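PDB 6W5G: BAT-2 beta-lactamase from Bacillus atrophaeus, which hydrolyses the beta-lactam ring of antibiotics as a class D serine beta-lactamase, so probably conferring drug resistance on this Gram-positive bacterium. Local coordinates for residues Thr104-Phe108 / Glu109-Arg113; Asp143-His146 / Arg147-Tyr150. One frame throughout, in Å; residues are numbered along the deposited sequence. Where two conformers were deposited one is given.

Contact 1 and contact 2 follow one another along a single chain, and neither encloses the other. From the N terminus, the chain passes strand 98-99 and enters the surface excursion that returns at strand 115-116; contact 1, at 104-113, folds this loop back on itself and sets its Trp111 against the start of helix 126-136. After that helix comes helix 138-147, whose C-terminal end is contact 2, at 143-150; there the chain turns off toward helix 172-184. Their centres are 31 Å apart and their nearest atoms about 17 Å, so they do not touch: contact 1 shapes an outer loop, contact 2 a helix end among the helices.

Contact 1: Thr104-Phe108 / Glu109-Arg113; sequences TEREF and ESWNR
Asn112 reaches back across a surface loop and grips the backbone of Arg106 at two points, closing a turn within the loop between strands 98-99 and 115-116 of this transpeptidase-like beta-lactamase fold. Its OD1 accepts the amide N of Arg106 at 2.8 Å along a nearly straight bond (169°). Its ND2 donates a hydrogen bond to Arg106 O at 3.2 Å, with that oxygen close to the amide plane, so the two bonds fix which way the amide is flipped. A water adds a third tie: it lies 2.8 Å from Asn112 OD1 and accepts from Arg106 NH2. The Arg106 guanidinium is also held by a salt bridge to Asp102. The short 3-10 turn 109-111 is joined to Phe108 by Trp111 N, which bonds to Phe108 O at 3.0 Å from above the carbonyl plane. Trp111 NE1 is satisfied by the backbone O of Asp123. Both Phe108 and Trp111 have CG beside their own backbone N, and their side chains run the same way in a T-shaped pair, planes at 62°. Phe108 presents its edge to the indole face, and its CB sits 4.0 Å from the centroid of the Trp111 five-membered ring, almost on the ring normal.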
loop_
_atom_site.group_PDB
_atom_site.type_symbol
_atom_site.label_atom_id
_atom_site.label_comp_id
_atom_site.label_asym_id
_atom_site.label_seq_id
_atom_site.Cartn_x
_atom_site.Cartn_y
_atom_site.Cartn_z
ATOM N N THR A 104 -24.160 11.420 0.448
ATOM C CA THR A 104 -24.659 10.053 0.437
ATOM C C THR A 104 -24.020 9.279 1.578
ATOM O O THR A 104 -22.791 9.249 1.706
ATOM C CB THR A 104 -24.307 9.374 -0.887
ATOM O OG1 THR A 104 -24.945 10.071 -1.960
ATOM C CG2 THR A 104 -24.776 7.925 -0.874
ATOM N N GLU A 105 -24.851 8.651 2.405
ATOM C CA GLU A 105 -24.326 7.837 3.492
ATOM C C GLU A 105 -23.782 6.534 2.924
ATOM O O GLU A 105 -24.515 5.770 2.286
ATOM C CB GLU A 105 -25.410 7.563 4.533
ATOM C CG GLU A 105 -24.877 6.766 5.719
ATOM C CD GLU A 105 -25.946 6.397 6.729
ATOM O OE1 GLU A 105 -26.036 5.205 7.086
ATOM O OE2 GLU A 105 -26.679 7.297 7.187
ATOM N N ARG A 106 -22.499 6.287 3.142
ATOM C CA ARG A 106 -21.854 5.063 2.705
ATOM C C ARG A 106 -21.580 4.176 3.917
ATOM O O ARG A 106 -21.867 4.547 5.060
ATOM C CB ARG A 106 -20.621 5.379 1.856
ATOM C CG ARG A 106 -20.987 6.061 0.531
ATOM C CD ARG A 106 -19.774 6.389 -0.326
ATOM N NE ARG A 106 -20.179 6.932 -1.618
ATOM C CZ ARG A 106 -20.536 8.198 -1.813
ATOM N NH1 ARG A 106 -20.909 8.605 -3.017
ATOM N NH2 ARG A 106 -20.504 9.062 -0.806
ATOM N N GLU A 107 -20.988 3.007 3.648
ATOM C CA GLU A 107 -20.968 1.926 4.631
ATOM C C GLU A 107 -20.161 2.274 5.876
ATOM O O GLU A 107 -20.493 1.810 6.976
ATOM C CB GLU A 107 -20.424 0.647 3.993
ATOM C CG GLU A 107 -21.095 -0.622 4.477
ATOM C CD GLU A 107 -20.451 -1.868 3.905
ATOM O OE1 GLU A 107 -20.349 -1.973 2.665
ATOM O OE2 GLU A 107 -20.041 -2.742 4.698
ATOM N N PHE A 108 -19.102 3.066 5.736
ATOM C CA PHE A 108 -18.215 3.379 6.851
ATOM C C PHE A 108 -18.380 4.830 7.267
ATOM O O PHE A 108 -18.346 5.733 6.422
ATOM C CB PHE A 108 -16.754 3.094 6.496
ATOM C CG PHE A 108 -16.472 1.644 6.250
ATOM C CD1 PHE A 108 -16.286 0.772 7.311
ATOM C CD2 PHE A 108 -16.405 1.152 4.962
ATOM C CE1 PHE A 108 -16.031 -0.570 7.088
ATOM C CE2 PHE A 108 -16.153 -0.192 4.729
ATOM C CZ PHE A 108 -15.965 -1.053 5.795
ATOM N N GLU A 109 -18.542 5.047 8.576
ATOM C CA GLU A 109 -18.794 6.394 9.074
ATOM C C GLU A 109 -17.682 7.354 8.666
ATOM O O GLU A 109 -17.949 8.512 8.319
ATOM C CB GLU A 109 -18.957 6.358 10.592
ATOM C CG GLU A 109 -19.253 7.707 11.219
ATOM C CD GLU A 109 -19.279 7.653 12.740
ATOM O OE1 GLU A 109 -18.908 6.605 13.315
ATOM O OE2 GLU A 109 -19.656 8.669 13.359
ATOM N N SER A 110 -16.431 6.888 8.682
ATOM C CA SER A 110 -15.314 7.772 8.375
ATOM C C SER A 110 -15.371 8.292 6.948
ATOM O O SER A 110 -14.773 9.334 6.654
ATOM C CB SER A 110 -13.986 7.057 8.612
ATOM O OG SER A 110 -13.853 5.952 7.741
ATOM N N TRP A 111 -16.084 7.596 6.062
ATOM C CA TRP A 111 -16.212 8.020 4.674
ATOM C C TRP A 111 -17.223 9.143 4.490
ATOM O O TRP A 111 -17.209 9.805 3.443
ATOM C CB TRP A 111 -16.677 6.836 3.830
ATOM C CG TRP A 111 -15.666 5.748 3.667
ATOM C CD1 TRP A 111 -14.405 5.685 4.210
ATOM C CD2 TRP A 111 -15.825 4.561 2.889
ATOM N NE1 TRP A 111 -13.777 4.530 3.808
ATOM C CE2 TRP A 111 -14.628 3.820 3.002
ATOM C CE3 TRP A 111 -16.867 4.048 2.113
ATOM C CZ2 TRP A 111 -14.443 2.598 2.359
ATOM C CZ3 TRP A 111 -16.683 2.831 1.482
ATOM C CH2 TRP A 111 -15.481 2.121 1.611
ATOM N N ASN A 112 -18.094 9.374 5.471
ATOM C CA ASN A 112 -19.232 10.284 5.310
ATOM C C ASN A 112 -18.907 11.699 5.799
ATOM O O ASN A 112 -19.565 12.249 6.683
ATOM C CB ASN A 112 -20.462 9.721 6.011
ATOM C CG ASN A 112 -20.867 8.362 5.460
ATOM O OD1 ASN A 112 -20.766 8.117 4.256
ATOM N ND2 ASN A 112 -21.336 7.478 6.335
ATOM N N ARG A 113 -17.885 12.286 5.183
ATOM C CA ARG A 113 -17.453 13.647 5.475
ATOM C C ARG A 113 -16.507 14.094 4.367
ATOM O O ARG A 113 -16.045 13.284 3.558
ATOM C CB ARG A 113 -16.775 13.748 6.845
ATOM C CG ARG A 113 -15.505 12.914 7.000
ATOM C CD ARG A 113 -14.856 13.196 8.364
ATOM N NE ARG A 113 -13.591 12.493 8.552
ATOM C CZ ARG A 113 -13.413 11.487 9.408
ATOM N NH1 ARG A 113 -14.420 11.059 10.161
ATOM N NH2 ARG A 113 -12.223 10.908 9.514
HETATM O O HOH W 1 -19.400 8.747 1.858
#

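Contact 2: Asp143-His146 / Arg147-Tyr150; sequences DWLH and RISY
Leu145 and Tyr150 meet on the inner side of a helix C-terminus closed by a Schellman motif. Tyr150 N bonds to Leu145 O at 3.1 Å, in the carbonyl plane, while Ser149, with positive phi (51°), turns the chain out of the helix. Just before it the regular i to i+4 helical bonding is still intact: Arg147 N to Asp143 O, and Ile148 N to Trp144 O at 3.0 Å. The packed part is apolar. Leu145 CD2 lies 3.9 Å from Tyr150 CB and 4.3 Å from Ile148 CD1, the leucine and tyrosine side chains running alongside each other. Ile148 has CG1 between its backbone N and carbonyl carbon (chi1 68°), which brings CG1 to 3.3 Å from Trp144 O.

The opposite character appears around His146 and Ser149, which are exposed. The second Schellman bond, Ser149 N to His146 O, is weak, and a water bridges that oxygen to Ser149 OG, which it meets at 2.8 Å; His146 ND1 is hydrogen-bonded to Glu153 OE1. Arg147, also exposed, stretches out beside Trp144 and brings NH1 to 3.3 Å from Trp144 CH2, the guanidinium and indole planes 27° apart.

Around this end, Trp144 and Leu145 rest on Ile85 of helix 81-88, Trp144 stacks on Phe189, and Tyr150 fits edge-to-face with Phe78 and with Phe178 of helix 172-184, which Ile148 also touches.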
loop_
_atom_site.group_PDB
_atom_site.type_symbol
_atom_site.label_atom_id
_atom_site.label_comp_id
_atom_site.label_asym_id
_atom_site.label_seq_id
_atom_site.Cartn_x
_atom_site.Cartn_y
_atom_site.Cartn_z
ATOM N N ASP A 143 -0.987 4.880 -19.429
ATOM C CA ASP A 143 0.390 5.281 -19.704
ATOM C C ASP A 143 1.246 5.178 -18.446
ATOM O O ASP A 143 2.348 4.614 -18.473
ATOM C CB ASP A 143 0.415 6.703 -20.280
ATOM C CG ASP A 143 1.832 7.219 -20.551
ATOM O OD1 ASP A 143 2.671 6.455 -21.066
ATOM O OD2 ASP A 143 2.098 8.411 -20.279
ATOM N N TRP A 144 0.735 5.681 -17.319
ATOM C CA TRP A 144 1.535 5.681 -16.100
ATOM C C TRP A 144 1.737 4.276 -15.543
ATOM O O TRP A 144 2.836 3.949 -15.081
ATOM C CB TRP A 144 0.926 6.629 -15.065
ATOM C CG TRP A 144 1.405 8.032 -15.263
ATOM C CD1 TRP A 144 0.712 9.075 -15.827
ATOM C CD2 TRP A 144 2.700 8.545 -14.935
ATOM N NE1 TRP A 144 1.499 10.198 -15.857
ATOM C CE2 TRP A 144 2.721 9.902 -15.311
ATOM C CE3 TRP A 144 3.844 7.986 -14.356
ATOM C CZ2 TRP A 144 3.847 10.716 -15.128
ATOM C CZ3 TRP A 144 4.968 8.799 -14.175
ATOM C CH2 TRP A 144 4.955 10.148 -14.557
ATOM N N LEU A 145 0.703 3.425 -15.580
ATOM C CA LEU A 145 0.885 2.070 -15.065
ATOM C C LEU A 145 1.838 1.275 -15.943
ATOM O O LEU A 145 2.542 0.389 -15.451
ATOM C CB LEU A 145 -0.456 1.341 -14.920
ATOM C CG LEU A 145 -1.389 1.913 -13.839
ATOM C CD1 LEU A 145 -2.613 1.029 -13.609
ATOM C CD2 LEU A 145 -0.657 2.155 -12.519
ATOM N N HIS A 146 1.875 1.574 -17.238
ATOM C CA HIS A 146 2.871 0.941 -18.090
ATOM C C HIS A 146 4.259 1.469 -17.769
ATOM O O HIS A 146 5.230 0.704 -17.727
ATOM C CB HIS A 146 2.541 1.195 -19.560
ATOM C CG HIS A 146 3.422 0.444 -20.511
ATOM N ND1 HIS A 146 3.471 -0.934 -20.544
ATOM C CD2 HIS A 146 4.299 0.874 -21.448
ATOM C CE1 HIS A 146 4.335 -1.318 -21.467
ATOM N NE2 HIS A 146 4.850 -0.241 -22.030
ATOM N N ARG A 147 4.370 2.778 -17.542
ATOM C CA ARG A 147 5.670 3.374 -17.278
ATOM C C ARG A 147 6.289 2.817 -16.002
ATOM O O ARG A 147 7.508 2.609 -15.935
ATOM C CB ARG A 147 5.523 4.885 -17.196
ATOM C CG ARG A 147 6.805 5.607 -17.305
ATOM C CD ARG A 147 6.537 7.055 -17.601
ATOM N NE ARG A 147 7.764 7.815 -17.541
ATOM C CZ ARG A 147 7.791 9.135 -17.447
ATOM N NH1 ARG A 147 6.651 9.807 -17.418
ATOM N NH2 ARG A 147 8.948 9.772 -17.400
ATOM N N ILE A 148 5.466 2.545 -14.986
ATOM C CA ILE A 148 5.969 1.997 -13.731
ATOM C C ILE A 148 5.825 0.485 -13.644
ATOM O O ILE A 148 6.170 -0.096 -12.610
ATOM C CB ILE A 148 5.369 2.701 -12.495
ATOM C CG1 ILE A 148 3.872 2.394 -12.359
ATOM C CG2 ILE A 148 5.612 4.209 -12.575
ATOM C CD1 ILE A 148 3.296 2.764 -10.980
ATOM N N SER A 149 5.344 -0.168 -14.700
ATOM C CA SER A 149 5.219 -1.626 -14.761
ATOM C C SER A 149 4.490 -2.186 -13.537
ATOM O O SER A 149 5.016 -3.013 -12.790
ATOM C CB SER A 149 6.590 -2.294 -14.941
ATOM O OG SER A 149 7.242 -1.831 -16.111
ATOM N N TYR A 150 3.255 -1.725 -13.343
ATOM C CA TYR A 150 2.478 -2.079 -12.152
ATOM C C TYR A 150 1.617 -3.306 -12.441
ATOM O O TYR A 150 0.521 -3.200 -12.997
ATOM C CB TYR A 150 1.630 -0.899 -11.698
ATOM C CG TYR A 150 1.026 -1.062 -10.315
ATOM C CD1 TYR A 150 -0.226 -1.657 -10.143
ATOM C CD2 TYR A 150 1.704 -0.618 -9.179
ATOM C CE1 TYR A 150 -0.784 -1.807 -8.878
ATOM C CE2 TYR A 150 1.150 -0.759 -7.911
ATOM C CZ TYR A 150 -0.091 -1.356 -7.766
ATOM O OH TYR A 150 -0.657 -1.501 -6.513
HETATM O O HOH W 2 5.565 -2.248 -18.317
#